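PDB 5A4A: maternal effect protein oskar from Drosophila melanogaster, which probably binds RNA through its SGNH-hydrolase-like OSK domain and, as a maternal effect protein, promotes germ-plasm assembly and germline formation. Local coordinates for residues I99-R104 and R140-I145; Y18-L22 and L41-R46. The contacts are given in a common frame with arbitrary orientation. Residues are numbered along the deposited sequence.

A single domain can be held together by very different means in different layers, and the OSK domain illustrates this with two partly buried contacts on opposite sides of the chain's centre, their centres about 27 Å apart. Interaction 1 joins helices 96-112 and 132-148, which run the same way, across an interface dominated by phenylalanine rings, with no hydrogen bond between its segments. Interaction 2 holds irregular backbone instead: the residues leading into edge strand 21-22 meet the loop that follows helix 31-40, joined by hydrogen bonds, a salt bridge and bridging waters alongside a few apolar contacts. The two share no helix or strand and follow one another along the chain. Sulfate ions, probably from the crystallisation liquor, sit beside both.

Interaction 1: residues I99-R104 and R140-I145; sequences IEHDFR and RFNKFI. With SO4 (sulfate ion), chain G.
In the alpha/beta fold of the SGNH-hydrolase family, helices flank a central sheet, and here two neighbours, helix 96-112 and helix 132-148, pack side by side. Residues 99-104 and 140-145 are regular helical turns whose axes run in the same direction, inclined by 27° (signed crossing angle -27°), and come within 10.8 Å, a spacing wide enough for rings to fill. The nearest CA pairs are Glu-100 with Phe-141 (7.1 Å) and Phe-103 with Ile-145 (8.3 Å).

Aromatic packing dominates. Phe-103, Phe-141 and Phe-144 all take chi1 t. The edge of Phe-141 meets the face of Phe-103 in a T-shaped pair, centroids 5.4 Å apart and planes at 89°, while Phe-103 CD2 lies 3.9 Å from Phe-144 CE2. CH-pi contacts add to this: Ile-99 (m) sets CG2 3.9 Å from the ring centroid of Phe-141, and Glu-100 (m) lays CG 3.7 Å from that of Phe-144. Ile-145 CG1 closes the inner side at 4.0 Å from Phe-103 CZ, and Ile-63 of helix 63-71 touches both Ile-99 and Phe-141.

Two polar side chains find partners outside the interface. His-101, pointing away from it, gives a weak hydrogen bond from NE2 to sulfate O4 (3.4 Å). Arg-104, salt-bridged to Glu-148, brings NH2 to 3.5 Å from Phe-144 CE1.

Interaction 2: residues Y18-L22 and L41-R46; sequences YDAYL and LKCRFR. With SO4 (sulfate ion), chain F; SO4 (sulfate ion), chain E.
Strand 21-22 edges the sheet of this SGNH-hydrolase alpha/beta fold, and the chain leading into it packs against the irregular segment 41-46 after helix 31-40. Residues 18-22, extended from Asp-19 on, run roughly antiparallel to that segment (141°), with Tyr-18 opposite Arg-44 (CA to CA 5.1 Å) and Ala-20 opposite Cys-43 (CA to CA 5.2 Å).

Leu-41, the first residue to leave helical geometry, places CD1 3.4 Å from Tyr-21 O and 4.1 Å from Leu-22 CB; a water links its O (2.9 Å) to Tyr-21 N (3.0 Å). Lys-42 adopts left-handed phi/psi (60/29), turning the chain into an extended run. Cys-43 CB packs 4.0 Å from Ala-20 CA. Arg-44 N donates to Tyr-18 O (2.8 Å), and a second water bridges Arg-44 O (2.7 Å) and Asp-19 OD1 (2.8 Å). Arg-44 NH2 and Phe-45 N hold the same sulfate, 2.9 Å from its O3 and O4 respectively; Arg-44 NE lies 3.0 Å from that O4. Arg-46 NH1 binds O4 of a second sulfate (3.0 Å). Arg-46 (chi1 and chi2 m) folds back onto Asp-19 in a bidentate salt bridge, pairing Arg-46 NE with Asp-19 OD1 and Arg-46 NH2 with Asp-19 OD2, both at 2.9 Å.

Interaction 1: residues I99-R104 and R140-I145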
ATOM      1  N   ILE A  99      -9.571  11.799  -0.474  1.00 12.80           N
ATOM      2  CA  ILE A  99      -9.019  10.448  -0.469  1.00 11.62           C
ATOM      3  C   ILE A  99      -9.938   9.479  -1.223  1.00 14.80           C
ATOM      4  O   ILE A  99      -9.484   8.675  -2.042  1.00 13.26           O
ATOM      5  CB  ILE A  99      -8.794   9.961   0.984  1.00 13.31           C
ATOM      6  CG1 ILE A  99      -7.694  10.796   1.649  1.00 15.66           C
ATOM      7  CG2 ILE A  99      -8.440   8.487   1.026  1.00 18.54           C
ATOM      8  CD1 ILE A  99      -7.451  10.462   3.118  1.00 17.36           C
ATOM      9  N   GLU A 100     -11.231   9.561  -0.943  1.00 13.91           N
ATOM     10  CA  GLU A 100     -12.206   8.700  -1.603  1.00 13.92           C
ATOM     11  C   GLU A 100     -12.314   9.038  -3.090  1.00 14.05           C
ATOM     12  O   GLU A 100     -12.362   8.147  -3.941  1.00 15.93           O
ATOM     13  CB  GLU A 100     -13.557   8.799  -0.890  1.00 14.42           C
ATOM     14  CG  GLU A 100     -13.502   8.161   0.493  1.00 14.76           C
ATOM     15  CD  GLU A 100     -14.737   8.401   1.331  1.00 20.59           C
ATOM     16  OE1 GLU A 100     -15.583   9.223   0.929  1.00 21.50           O
ATOM     17  OE2 GLU A 100     -14.852   7.762   2.400  1.00 19.90           O
ATOM     18  N   HIS A 101     -12.341  10.329  -3.395  1.00 14.10           N
ATOM     19  CA  HIS A 101     -12.335  10.790  -4.786  1.00 17.87           C
ATOM     20  C   HIS A 101     -11.130  10.242  -5.564  1.00 16.36           C
ATOM     21  O   HIS A 101     -11.270   9.730  -6.679  1.00 13.69           O
ATOM     22  CB  HIS A 101     -12.340  12.318  -4.822  1.00 17.32           C
ATOM     23  CG  HIS A 101     -12.117  12.893  -6.183  1.00 21.75           C
ATOM     24  ND1 HIS A 101     -13.101  12.928  -7.149  1.00 29.50           N
ATOM     25  CD2 HIS A 101     -11.021  13.452  -6.748  1.00 23.38           C
ATOM     26  CE1 HIS A 101     -12.622  13.487  -8.244  1.00 29.51           C
ATOM     27  NE2 HIS A 101     -11.362  13.817  -8.026  1.00 25.86           N
ATOM     28  N   ASP A 102      -9.942  10.361  -4.977  1.00 15.57           N
ATOM     29  CA  ASP A 102      -8.717   9.878  -5.615  1.00 13.88           C
ATOM     30  C   ASP A 102      -8.735   8.362  -5.796  1.00 14.08           C
ATOM     31  O   ASP A 102      -8.335   7.845  -6.840  1.00 12.53           O
ATOM     32  CB  ASP A 102      -7.484  10.278  -4.789  1.00 13.69           C
ATOM     33  CG  ASP A 102      -7.246  11.777  -4.772  1.00 16.78           C
ATOM     34  OD1 ASP A 102      -7.888  12.501  -5.562  1.00 15.23           O
ATOM     35  OD2 ASP A 102      -6.401  12.236  -3.967  1.00 20.20           O
ATOM     36  N   PHE A 103      -9.204   7.650  -4.776  1.00  9.85           N
ATOM     37  CA  PHE A 103      -9.259   6.197  -4.838  1.00 11.85           C
ATOM     38  C   PHE A 103     -10.224   5.727  -5.941  1.00 13.54           C
ATOM     39  O   PHE A 103      -9.927   4.793  -6.686  1.00 11.70           O
ATOM     40  CB  PHE A 103      -9.640   5.607  -3.475  1.00 13.07           C
ATOM     41  CG  PHE A 103      -9.527   4.108  -3.419  1.00 10.97           C
ATOM     42  CD1 PHE A 103      -8.300   3.510  -3.208  1.00 17.31           C
ATOM     43  CD2 PHE A 103     -10.645   3.304  -3.600  1.00 11.73           C
ATOM     44  CE1 PHE A 103      -8.177   2.138  -3.164  1.00 17.79           C
ATOM     45  CE2 PHE A 103     -10.533   1.923  -3.559  1.00 14.69           C
ATOM     46  CZ  PHE A 103      -9.299   1.340  -3.344  1.00 14.24           C
ATOM     47  N   ARG A 104     -11.368   6.395  -6.066  1.00 12.37           N
ATOM     48  CA  ARG A 104     -12.324   6.055  -7.119  1.00 14.28           C
ATOM     49  C   ARG A 104     -11.670   6.228  -8.494  1.00 14.06           C
ATOM     50  O   ARG A 104     -11.839   5.396  -9.385  1.00 15.50           O
ATOM     51  CB  ARG A 104     -13.587   6.912  -6.975  1.00 17.02           C
ATOM     52  CG  ARG A 104     -14.592   6.781  -8.088  1.00 27.23           C
ATOM     53  CD  ARG A 104     -15.794   7.682  -7.816  1.00 31.92           C
ATOM     54  NE  ARG A 104     -16.726   7.094  -6.856  1.00 36.75           N
ATOM     55  CZ  ARG A 104     -16.849   7.461  -5.582  1.00 45.97           C
ATOM     56  NH1 ARG A 104     -16.093   8.431  -5.079  1.00 51.67           N
ATOM     57  NH2 ARG A 104     -17.739   6.852  -4.809  1.00 42.45           N
ATOM     58  N   ARG A 140     -13.495   4.778   8.159  1.00 11.24           N
ATOM     59  CA  ARG A 140     -14.363   5.153   7.044  1.00 12.18           C
ATOM     60  C   ARG A 140     -13.763   4.823   5.682  1.00 15.30           C
ATOM     61  O   ARG A 140     -14.466   4.379   4.780  1.00 13.08           O
ATOM     62  CB  ARG A 140     -14.737   6.633   7.120  1.00 11.49           C
ATOM     63  CG  ARG A 140     -15.575   6.935   8.344  1.00 11.88           C
ATOM     64  CD  ARG A 140     -15.986   8.396   8.453  1.00 12.83           C
ATOM     65  NE  ARG A 140     -16.752   8.547   9.681  1.00 15.63           N
ATOM     66  CZ  ARG A 140     -18.069   8.377   9.782  1.00 16.50           C
ATOM     67  NH1 ARG A 140     -18.819   8.119   8.711  1.00 16.93           N
ATOM     68  NH2 ARG A 140     -18.641   8.519  10.964  1.00 17.24           N
ATOM     69  N   PHE A 141     -12.465   5.045   5.527  1.00 14.44           N
ATOM     70  CA  PHE A 141     -11.839   4.733   4.247  1.00 13.07           C
ATOM     71  C   PHE A 141     -11.892   3.234   3.961  1.00 13.82           C
ATOM     72  O   PHE A 141     -12.135   2.815   2.815  1.00 13.63           O
ATOM     73  CB  PHE A 141     -10.403   5.249   4.189  1.00 11.17           C
ATOM     74  CG  PHE A 141      -9.718   4.971   2.877  1.00 13.70           C
ATOM     75  CD1 PHE A 141     -10.245   5.449   1.688  1.00 16.80           C
ATOM     76  CD2 PHE A 141      -8.554   4.218   2.836  1.00 15.13           C
ATOM     77  CE1 PHE A 141      -9.621   5.186   0.476  1.00 16.30           C
ATOM     78  CE2 PHE A 141      -7.920   3.951   1.628  1.00 16.25           C
ATOM     79  CZ  PHE A 141      -8.451   4.438   0.448  1.00 11.72           C
ATOM     80  N   ASN A 142     -11.691   2.427   5.002  1.00 12.98           N
ATOM     81  CA  ASN A 142     -11.747   0.982   4.846  1.00 11.72           C
ATOM     82  C   ASN A 142     -13.142   0.533   4.449  1.00 10.88           C
ATOM     83  O   ASN A 142     -13.286  -0.361   3.613  1.00 13.86           O
ATOM     84  CB  ASN A 142     -11.291   0.246   6.110  1.00  9.16           C
ATOM     85  CG  ASN A 142      -9.781   0.208   6.248  1.00 10.48           C
ATOM     86  OD1 ASN A 142      -9.064   0.587   5.335  1.00 13.21           O
ATOM     87  ND2 ASN A 142      -9.298  -0.277   7.386  1.00 12.45           N
ATOM     88  N   LYS A 143     -14.166   1.161   5.029  1.00 10.33           N
ATOM     89  CA  LYS A 143     -15.546   0.868   4.625  1.00 11.39           C
ATOM     90  C   LYS A 143     -15.773   1.277   3.170  1.00 14.21           C
ATOM     91  O   LYS A 143     -16.481   0.578   2.425  1.00 16.16           O
ATOM     92  CB  LYS A 143     -16.556   1.574   5.537  1.00 13.67           C
ATOM     93  CG  LYS A 143     -16.789   0.871   6.857  1.00 22.17           C
ATOM     94  CD  LYS A 143     -17.871   1.565   7.683  1.00 29.96           C
ATOM     95  CE  LYS A 143     -19.258   1.331   7.110  1.00 37.31           C
ATOM     96  NZ  LYS A 143     -20.296   2.049   7.909  1.00 41.52           N
ATOM     97  N   PHE A 144     -15.172   2.399   2.770  1.00 11.26           N
ATOM     98  CA  PHE A 144     -15.270   2.889   1.396  1.00 16.05           C
ATOM     99  C   PHE A 144     -14.625   1.907   0.423  1.00 16.88           C
ATOM    100  O   PHE A 144     -15.192   1.631  -0.635  1.00 18.53           O
ATOM    101  CB  PHE A 144     -14.653   4.288   1.237  1.00 14.04           C
ATOM    102  CG  PHE A 144     -14.755   4.852  -0.168  1.00 14.84           C
ATOM    103  CD1 PHE A 144     -15.925   5.452  -0.610  1.00 18.14           C
ATOM    104  CD2 PHE A 144     -13.679   4.783  -1.037  1.00 18.15           C
ATOM    105  CE1 PHE A 144     -16.024   5.963  -1.892  1.00 22.74           C
ATOM    106  CE2 PHE A 144     -13.767   5.292  -2.323  1.00 14.80           C
ATOM    107  CZ  PHE A 144     -14.940   5.887  -2.750  1.00 22.56           C
ATOM    108  N   ILE A 145     -13.455   1.371   0.776  1.00 11.44           N
ATOM    109  CA  ILE A 145     -12.820   0.371  -0.093  1.00 13.99           C
ATOM    110  C   ILE A 145     -13.785  -0.794  -0.334  1.00 17.60           C
ATOM    111  O   ILE A 145     -13.985  -1.242  -1.470  1.00 14.35           O
ATOM    112  CB  ILE A 145     -11.497  -0.161   0.496  1.00 11.46           C
ATOM    113  CG1 ILE A 145     -10.422   0.934   0.481  1.00 10.61           C
ATOM    114  CG2 ILE A 145     -11.008  -1.393  -0.289  1.00 13.84           C
ATOM    115  CD1 ILE A 145      -9.187   0.604   1.300  1.00 11.53           C
TER
HETATM  116  S   SO4 G1612      -7.926  14.691 -10.441  1.00 44.80           S
HETATM  117  O1  SO4 G1612      -6.924  15.731 -10.672  1.00 45.00           O
HETATM  118  O2  SO4 G1612      -7.909  13.765 -11.574  1.00 42.71           O
HETATM  119  O3  SO4 G1612      -7.603  13.986  -9.200  1.00 47.14           O
HETATM  120  O4  SO4 G1612      -9.258  15.279 -10.316  1.00 45.52           O

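Interaction 2: residues Y18-L22 and L41-R46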
ATOM      1  N   TYR A  18      13.694  -8.845  -8.545  1.00 18.19           N
ATOM      2  CA  TYR A  18      14.211  -7.769  -7.702  1.00 17.30           C
ATOM      3  C   TYR A  18      13.120  -6.896  -7.086  1.00 15.14           C
ATOM      4  O   TYR A  18      13.319  -6.304  -6.027  1.00 16.18           O
ATOM      5  CB  TYR A  18      15.137  -6.865  -8.517  1.00 19.21           C
ATOM      6  CG  TYR A  18      16.265  -7.607  -9.195  1.00 33.65           C
ATOM      7  CD1 TYR A  18      17.348  -8.075  -8.463  1.00 38.83           C
ATOM      8  CD2 TYR A  18      16.243  -7.844 -10.564  1.00 39.33           C
ATOM      9  CE1 TYR A  18      18.384  -8.758  -9.074  1.00 43.43           C
ATOM     10  CE2 TYR A  18      17.277  -8.529 -11.187  1.00 44.41           C
ATOM     11  CZ  TYR A  18      18.343  -8.982 -10.433  1.00 48.55           C
ATOM     12  OH  TYR A  18      19.374  -9.661 -11.039  1.00 56.76           O
ATOM     13  N   ASP A  19      11.985  -6.783  -7.765  1.00 11.71           N
ATOM     14  CA  ASP A  19      10.916  -5.896  -7.301  1.00 13.20           C
ATOM     15  C   ASP A  19       9.890  -6.611  -6.422  1.00 17.60           C
ATOM     16  O   ASP A  19       9.806  -7.837  -6.421  1.00 18.77           O
ATOM     17  CB  ASP A  19      10.221  -5.223  -8.487  1.00 13.83           C
ATOM     18  CG  ASP A  19      11.156  -4.317  -9.274  1.00 13.55           C
ATOM     19  OD1 ASP A  19      11.900  -3.527  -8.658  1.00 15.62           O
ATOM     20  OD2 ASP A  19      11.157  -4.408 -10.512  1.00 17.79           O
ATOM     21  N   ALA A  20       9.119  -5.831  -5.672  1.00 14.68           N
ATOM     22  CA  ALA A  20       8.193  -6.384  -4.689  1.00 12.10           C
ATOM     23  C   ALA A  20       7.076  -7.157  -5.366  1.00 12.38           C
ATOM     24  O   ALA A  20       6.289  -6.579  -6.105  1.00 13.76           O
ATOM     25  CB  ALA A  20       7.610  -5.273  -3.822  1.00 11.55           C
ATOM     26  N   TYR A  21       7.046  -8.466  -5.123  1.00 10.19           N
ATOM     27  CA  TYR A  21       5.992  -9.358  -5.617  1.00 10.71           C
ATOM     28  C   TYR A  21       5.534 -10.311  -4.508  1.00 11.13           C
ATOM     29  O   TYR A  21       6.323 -10.712  -3.648  1.00 13.38           O
ATOM     30  CB  TYR A  21       6.525 -10.215  -6.764  1.00 16.19           C
ATOM     31  CG  TYR A  21       6.411  -9.625  -8.153  1.00 16.61           C
ATOM     32  CD1 TYR A  21       7.167  -8.520  -8.524  1.00 18.56           C
ATOM     33  CD2 TYR A  21       5.572 -10.202  -9.107  1.00 14.64           C
ATOM     34  CE1 TYR A  21       7.084  -7.995  -9.797  1.00 17.69           C
ATOM     35  CE2 TYR A  21       5.481  -9.679 -10.390  1.00 14.00           C
ATOM     36  CZ  TYR A  21       6.243  -8.569 -10.719  1.00 19.33           C
ATOM     37  OH  TYR A  21       6.174  -8.029 -11.982  1.00 23.76           O
ATOM     38  N   LEU A  22       4.269 -10.712  -4.557  1.00 10.85           N
ATOM     39  CA  LEU A  22       3.750 -11.693  -3.627  1.00 19.09           C
ATOM     40  C   LEU A  22       3.078 -12.772  -4.485  1.00 17.79           C
ATOM     41  O   LEU A  22       2.101 -12.491  -5.176  1.00 14.56           O
ATOM     42  CB  LEU A  22       2.755 -11.001  -2.690  1.00 19.84           C
ATOM     43  CG  LEU A  22       2.207 -11.589  -1.384  1.00 27.69           C
ATOM     44  CD1 LEU A  22       1.646 -10.469  -0.521  1.00 33.04           C
ATOM     45  CD2 LEU A  22       1.126 -12.574  -1.638  1.00 22.15           C
ATOM     46  N   LEU A  41       9.739 -11.131   1.563  1.00 12.30           N
ATOM     47  CA  LEU A  41       9.614 -11.502   0.149  1.00 12.65           C
ATOM     48  C   LEU A  41      10.868 -11.256  -0.699  1.00 14.21           C
ATOM     49  O   LEU A  41      10.797 -11.257  -1.929  1.00 16.67           O
ATOM     50  CB  LEU A  41       8.394 -10.806  -0.480  1.00 12.33           C
ATOM     51  CG  LEU A  41       7.050 -11.100   0.200  1.00 12.91           C
ATOM     52  CD1 LEU A  41       5.976 -10.126  -0.280  1.00 12.01           C
ATOM     53  CD2 LEU A  41       6.610 -12.536  -0.072  1.00 16.67           C
ATOM     54  N   LYS A  42      12.003 -11.038  -0.035  1.00 14.27           N
ATOM     55  CA  LYS A  42      13.311 -10.945  -0.700  1.00 18.64           C
ATOM     56  C   LYS A  42      13.423  -9.829  -1.738  1.00 18.51           C
ATOM     57  O   LYS A  42      14.198  -9.933  -2.685  1.00 17.85           O
ATOM     58  CB  LYS A  42      13.675 -12.282  -1.354  1.00 17.98           C
ATOM     59  CG  LYS A  42      13.767 -13.436  -0.370  1.00 26.92           C
ATOM     60  CD  LYS A  42      14.149 -14.729  -1.075  1.00 32.80           C
ATOM     61  CE  LYS A  42      14.543 -15.799  -0.071  1.00 44.09           C
ATOM     62  NZ  LYS A  42      14.757 -17.124  -0.723  1.00 54.25           N
ATOM     63  N   CYS A  43      12.673  -8.752  -1.564  1.00 14.24           N
ATOM     64  CA  CYS A  43      12.757  -7.666  -2.539  1.00 13.82           C
ATOM     65  C   CYS A  43      14.045  -6.857  -2.380  1.00 13.97           C
ATOM     66  O   CYS A  43      14.676  -6.876  -1.325  1.00 14.95           O
ATOM     67  CB  CYS A  43      11.512  -6.762  -2.506  1.00 15.49           C
ATOM     68  SG  CYS A  43      11.498  -5.451  -1.262  1.00 18.65           S
ATOM     69  N   ARG A  44      14.422  -6.164  -3.450  1.00 11.62           N
ATOM     70  CA  ARG A  44      15.610  -5.308  -3.474  1.00 11.75           C
ATOM     71  C   ARG A  44      15.161  -3.877  -3.735  1.00 11.83           C
ATOM     72  O   ARG A  44      14.130  -3.656  -4.365  1.00 14.11           O
ATOM     73  CB  ARG A  44      16.545  -5.755  -4.595  1.00 18.40           C
ATOM     74  CG  ARG A  44      16.989  -7.211  -4.495  1.00 23.79           C
ATOM     75  CD  ARG A  44      17.908  -7.422  -3.307  1.00 27.00           C
ATOM     76  NE  ARG A  44      19.110  -6.602  -3.422  1.00 31.05           N
ATOM     77  CZ  ARG A  44      20.155  -6.911  -4.183  1.00 37.31           C
ATOM     78  NH1 ARG A  44      20.154  -8.032  -4.896  1.00 36.72           N
ATOM     79  NH2 ARG A  44      21.200  -6.101  -4.233  1.00 34.78           N
ATOM     80  N   PHE A  45      15.938  -2.902  -3.282  1.00 12.72           N
ATOM     81  CA  PHE A  45      15.557  -1.505  -3.483  1.00 14.28           C
ATOM     82  C   PHE A  45      16.147  -0.990  -4.791  1.00 17.80           C
ATOM     83  O   PHE A  45      17.218  -1.424  -5.192  1.00 17.99           O
ATOM     84  CB  PHE A  45      16.038  -0.641  -2.310  1.00 14.31           C
ATOM     85  CG  PHE A  45      15.437  -1.015  -0.985  1.00 11.93           C
ATOM     86  CD1 PHE A  45      14.060  -1.161  -0.839  1.00 14.47           C
ATOM     87  CD2 PHE A  45      16.255  -1.239   0.120  1.00 16.24           C
ATOM     88  CE1 PHE A  45      13.508  -1.517   0.388  1.00 15.33           C
ATOM     89  CE2 PHE A  45      15.702  -1.587   1.355  1.00 14.87           C
ATOM     90  CZ  PHE A  45      14.324  -1.728   1.480  1.00 10.66           C
ATOM     91  N   ARG A  46      15.448  -0.083  -5.466  1.00 10.35           N
ATOM     92  CA  ARG A  46      15.965   0.494  -6.703  1.00 10.87           C
ATOM     93  C   ARG A  46      17.168   1.375  -6.398  1.00 11.44           C
ATOM     94  O   ARG A  46      17.080   2.283  -5.563  1.00 14.52           O
ATOM     95  CB  ARG A  46      14.898   1.327  -7.394  1.00 10.63           C
ATOM     96  CG  ARG A  46      13.740   0.492  -7.951  1.00 10.49           C
ATOM     97  CD  ARG A  46      14.255  -0.396  -9.072  1.00 11.20           C
ATOM     98  NE  ARG A  46      13.201  -1.188  -9.703  1.00 14.78           N
ATOM     99  CZ  ARG A  46      12.650  -0.883 -10.873  1.00 16.55           C
ATOM    100  NH1 ARG A  46      13.050   0.204 -11.520  1.00 17.63           N
ATOM    101  NH2 ARG A  46      11.698  -1.660 -11.388  1.00 15.24           N
TER
HETATM  102  S   SO4 F1611      19.588  -3.388  -1.768  1.00 26.01           S
HETATM  103  O1  SO4 F1611      20.058  -3.861  -0.475  1.00 25.56           O
HETATM  104  O2  SO4 F1611      19.348  -1.951  -1.712  1.00 28.18           O
HETATM  105  O3  SO4 F1611      20.588  -3.689  -2.785  1.00 28.90           O
HETATM  106  O4  SO4 F1611      18.336  -4.064  -2.124  1.00 22.61           O
HETATM  107  S   SO4 E1610      16.578   1.856 -11.080  1.00 17.84           S
HETATM  108  O1  SO4 E1610      17.221   2.237  -9.828  1.00 19.64           O
HETATM  109  O2  SO4 E1610      17.230   2.546 -12.194  1.00 18.35           O
HETATM  110  O3  SO4 E1610      16.686   0.411 -11.258  1.00 18.20           O
HETATM  111  O4  SO4 E1610      15.180   2.239 -11.060  1.00 18.65           O
HETATM  112  O   HOH W   1      14.160  -3.171  -7.052  1.00 14.16           O
HETATM  113  O   HOH W   2       9.530  -9.409  -3.706  1.00 17.58           O